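Local coordinates for leucine--tRNA ligase (Agrobacterium radiobacter, PDB 5AH5), which probably catalyses the ATP-dependent attachment of leucine to tRNA(Leu), releasing AMP and diphosphate, as a member of the class I aminoacyl-tRNA synthetases, at residues 754-759 and 807-812. Sequence-based numbering, arbitrary orientation.
Sequences IVLPVQ and RIINLV. With nucleotides of chain D.
Gln759 and Asn810 sit abreast on neighbouring parallel strands, and both amides reach the tRNA. The Gln759 chain is extended (chi2 169°), carrying CD out toward the RNA, and OE1 accepts from N2 of G19 of chain D at 3.0 Å. With CG anti to the backbone N (chi1 -175°), the Asn810 amide extends toward C64 of chain D, where ND2 donates to O2 at 2.8 Å and, less straight, to O2' at 2.9 Å. The two amide planes stand 82° apart. Asn810 OD1 lies 3.0 Å from Gln759 CB and accepts a hydrogen bond from Gly762 N, which fixes the flip of the amide. Ile808 lies beside them, CD1 against the Gln759 amide carbon and CG2 against the G19 base. These strands are the central pair of a four-stranded mixed sheet in the small C-terminal domain of this leucyl-tRNA synthetase, with the RNA on one face and helix 776-785 on the other. Toward the helix, Val758 and Ile809 run side by side, their CG2 methyls 4.0 Å apart, and both meet Val783. Backbone bonds join Ile809 N to Pro757 O, Gln759 N to Ile809 O and Leu811 N to Gln759 O. Pro757 CD presses on Arg807 O at 3.2 Å. Arg807 and Ile808 both face Val804 of strand 798-804, a classic beta bulge; the Arg807 guanidinium has N4 of C17 of chain D over the centre of one face.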
loop_
_atom_site.group_PDB
_atom_site.type_symbol
_atom_site.label_atom_id
_atom_site.label_comp_id
_atom_site.label_asym_id
_atom_site.label_seq_id
_atom_site.Cartn_x
_atom_site.Cartn_y
_atom_site.Cartn_z
ATOM N N ILE B 754 2.361 -32.825 30.610
ATOM C CA ILE B 754 3.016 -32.254 29.446
ATOM C C ILE B 754 3.661 -33.368 28.617
ATOM O O ILE B 754 4.248 -34.293 29.182
ATOM C CB ILE B 754 3.988 -31.183 29.947
ATOM C CG1 ILE B 754 3.232 -29.851 29.876
ATOM C CG2 ILE B 754 5.295 -31.100 29.156
ATOM C CD1 ILE B 754 3.898 -28.710 30.606
ATOM N N VAL B 755 3.480 -33.310 27.296
ATOM C CA VAL B 755 4.213 -34.151 26.361
ATOM C C VAL B 755 5.534 -33.432 26.055
ATOM O O VAL B 755 5.564 -32.304 25.580
ATOM C CB VAL B 755 3.403 -34.455 25.099
ATOM C CG1 VAL B 755 4.221 -35.263 24.096
ATOM C CG2 VAL B 755 2.112 -35.216 25.465
ATOM N N LEU B 756 6.649 -34.067 26.401
ATOM C CA LEU B 756 7.979 -33.433 26.242
ATOM C C LEU B 756 8.813 -34.245 25.242
ATOM O O LEU B 756 9.083 -35.383 25.514
ATOM C CB LEU B 756 8.677 -33.439 27.618
ATOM C CG LEU B 756 9.934 -32.593 27.832
ATOM C CD1 LEU B 756 9.577 -31.119 27.891
ATOM C CD2 LEU B 756 10.648 -33.001 29.118
ATOM N N PRO B 757 9.209 -33.677 24.090
ATOM C CA PRO B 757 10.137 -34.434 23.241
ATOM C C PRO B 757 11.533 -34.538 23.862
ATOM O O PRO B 757 11.991 -33.600 24.559
ATOM C CB PRO B 757 10.194 -33.620 21.939
ATOM C CG PRO B 757 9.774 -32.209 22.341
ATOM C CD PRO B 757 8.768 -32.425 23.447
ATOM N N VAL B 758 12.188 -35.665 23.590
ATOM C CA VAL B 758 13.517 -35.947 24.056
ATOM C C VAL B 758 14.428 -36.092 22.871
ATOM O O VAL B 758 14.162 -36.893 21.977
ATOM C CB VAL B 758 13.477 -37.268 24.808
ATOM C CG1 VAL B 758 14.863 -37.638 25.319
ATOM C CG2 VAL B 758 12.449 -37.155 25.934
ATOM N N GLN B 759 15.465 -35.284 22.837
ATOM C CA GLN B 759 16.561 -35.418 21.890
ATOM C C GLN B 759 17.809 -36.042 22.547
ATOM O O GLN B 759 18.030 -35.872 23.705
ATOM C CB GLN B 759 16.948 -34.072 21.347
ATOM C CG GLN B 759 15.887 -33.450 20.431
ATOM C CD GLN B 759 16.155 -31.989 20.102
ATOM O OE1 GLN B 759 16.794 -31.272 20.860
ATOM N NE2 GLN B 759 15.600 -31.527 18.985
ATOM N N ARG B 807 9.122 -27.490 27.072
ATOM C CA ARG B 807 9.307 -27.482 25.593
ATOM C C ARG B 807 10.112 -28.680 25.132
ATOM O O ARG B 807 9.615 -29.475 24.336
ATOM C CB ARG B 807 9.964 -26.204 25.054
ATOM C CG ARG B 807 9.255 -24.900 25.464
ATOM C CD ARG B 807 8.361 -24.224 24.416
ATOM N NE ARG B 807 8.888 -24.169 23.038
ATOM C CZ ARG B 807 9.918 -23.423 22.607
ATOM N NH1 ARG B 807 10.633 -22.646 23.433
ATOM N NH2 ARG B 807 10.253 -23.461 21.316
ATOM N N ILE B 808 11.345 -28.807 25.607
ATOM C CA ILE B 808 12.205 -29.857 25.114
ATOM C C ILE B 808 13.303 -30.266 26.110
ATOM O O ILE B 808 13.713 -29.465 26.932
ATOM C CB ILE B 808 12.788 -29.426 23.795
ATOM C CG1 ILE B 808 13.274 -30.651 23.032
ATOM C CG2 ILE B 808 13.892 -28.379 23.998
ATOM C CD1 ILE B 808 13.271 -30.510 21.543
ATOM N N ILE B 809 13.764 -31.507 26.023
ATOM C CA ILE B 809 15.056 -31.890 26.679
ATOM C C ILE B 809 15.971 -32.567 25.680
ATOM O O ILE B 809 15.585 -33.549 25.034
ATOM C CB ILE B 809 14.880 -32.715 27.978
ATOM C CG1 ILE B 809 16.243 -32.914 28.652
ATOM C CG2 ILE B 809 14.159 -34.038 27.729
ATOM C CD1 ILE B 809 16.144 -33.302 30.080
ATOM N N ASN B 810 17.151 -31.976 25.484
ATOM C CA ASN B 810 18.192 -32.555 24.672
ATOM C C ASN B 810 19.350 -33.063 25.577
ATOM O O ASN B 810 19.955 -32.290 26.314
ATOM C CB ASN B 810 18.730 -31.552 23.698
ATOM C CG ASN B 810 19.724 -32.121 22.770
ATOM O OD1 ASN B 810 19.674 -33.283 22.403
ATOM N ND2 ASN B 810 20.705 -31.293 22.396
ATOM N N LEU B 811 19.596 -34.358 25.531
ATOM C CA LEU B 811 20.732 -34.979 26.253
ATOM C C LEU B 811 22.007 -34.954 25.398
ATOM O O LEU B 811 21.983 -35.388 24.240
ATOM C CB LEU B 811 20.384 -36.402 26.575
ATOM C CG LEU B 811 19.077 -36.639 27.314
ATOM C CD1 LEU B 811 18.777 -38.135 27.449
ATOM C CD2 LEU B 811 19.094 -35.951 28.648
ATOM N N VAL B 812 23.077 -34.370 25.921
ATOM C CA VAL B 812 24.365 -34.271 25.179
ATOM C C VAL B 812 25.265 -35.429 25.614
ATOM O O VAL B 812 25.555 -35.560 26.815
ATOM C CB VAL B 812 25.057 -32.960 25.468
ATOM C CG1 VAL B 812 26.401 -32.903 24.739
ATOM C CG2 VAL B 812 24.195 -31.783 24.991
ATOM P P G D 19 11.961 -22.959 16.667
ATOM O OP1 G D 19 11.313 -23.394 15.429
ATOM O OP2 G D 19 11.340 -22.092 17.654
ATOM O "O5'" G D 19 12.312 -24.303 17.476
ATOM C "C5'" G D 19 12.683 -25.528 16.785
ATOM C "C4'" G D 19 12.698 -26.689 17.763
ATOM O "O4'" G D 19 13.781 -26.478 18.706
ATOM C "C3'" G D 19 11.427 -26.806 18.613
ATOM O "O3'" G D 19 11.006 -28.102 18.888
ATOM C "C2'" G D 19 11.822 -26.160 19.924
ATOM O "O2'" G D 19 11.071 -26.487 21.065
ATOM C "C1'" G D 19 13.273 -26.600 20.024
ATOM N N9 G D 19 14.119 -25.810 20.907
ATOM C C8 G D 19 13.899 -24.541 21.387
ATOM N N7 G D 19 14.879 -24.097 22.126
ATOM C C5 G D 19 15.813 -25.125 22.114
ATOM C C6 G D 19 17.090 -25.218 22.729
ATOM O O6 G D 19 17.686 -24.370 23.402
ATOM N N1 G D 19 17.694 -26.441 22.467
ATOM C C2 G D 19 17.153 -27.444 21.702
ATOM N N2 G D 19 17.903 -28.554 21.552
ATOM N N3 G D 19 15.962 -27.373 21.131
ATOM C C4 G D 19 15.358 -26.190 21.369
ATOM P P C D 64 27.334 -25.406 21.575
ATOM O OP1 C D 64 27.518 -25.050 22.988
ATOM O OP2 C D 64 28.443 -25.828 20.702
ATOM O "O5'" C D 64 26.296 -26.609 21.573
ATOM C "C5'" C D 64 26.718 -27.958 21.764
ATOM C "C4'" C D 64 25.499 -28.843 21.798
ATOM O "O4'" C D 64 24.659 -28.525 22.944
ATOM C "C3'" C D 64 24.573 -28.700 20.613
ATOM O "O3'" C D 64 25.057 -29.445 19.504
ATOM C "C2'" C D 64 23.278 -29.270 21.175
ATOM O "O2'" C D 64 23.328 -30.671 21.206
ATOM C "C1'" C D 64 23.290 -28.729 22.598
ATOM N N1 C D 64 22.553 -27.460 22.756
ATOM C C2 C D 64 21.149 -27.481 22.815
ATOM O O2 C D 64 20.555 -28.559 22.687
ATOM N N3 C D 64 20.476 -26.310 22.938
ATOM C C4 C D 64 21.150 -25.160 23.063
ATOM N N4 C D 64 20.447 -24.034 23.224
ATOM C C5 C D 64 22.576 -25.114 23.032
ATOM C C6 C D 64 23.230 -26.273 22.852
ATOM P P C D 17 9.842 -15.109 15.418
ATOM O OP1 C D 17 9.903 -13.791 14.738
ATOM O OP2 C D 17 9.706 -16.344 14.593
ATOM O "O5'" C D 17 11.139 -15.298 16.331
ATOM C "C5'" C D 17 11.330 -14.591 17.582
ATOM C "C4'" C D 17 12.091 -15.431 18.594
ATOM O "O4'" C D 17 11.181 -16.033 19.541
ATOM C "C3'" C D 17 12.898 -16.617 18.065
ATOM O "O3'" C D 17 14.146 -16.121 17.552
ATOM C "C2'" C D 17 12.892 -17.637 19.231
ATOM O "O2'" C D 17 14.087 -17.877 19.947
ATOM C "C1'" C D 17 11.884 -17.043 20.225
ATOM N N1 C D 17 10.925 -17.997 20.842
ATOM C C2 C D 17 9.985 -18.674 20.043
ATOM O O2 C D 17 9.967 -18.466 18.820
ATOM N N3 C D 17 9.122 -19.539 20.630
ATOM C C4 C D 17 9.172 -19.743 21.951
ATOM N N4 C D 17 8.303 -20.603 22.486
ATOM C C5 C D 17 10.118 -19.071 22.782
ATOM C C6 C D 17 10.968 -18.217 22.192
#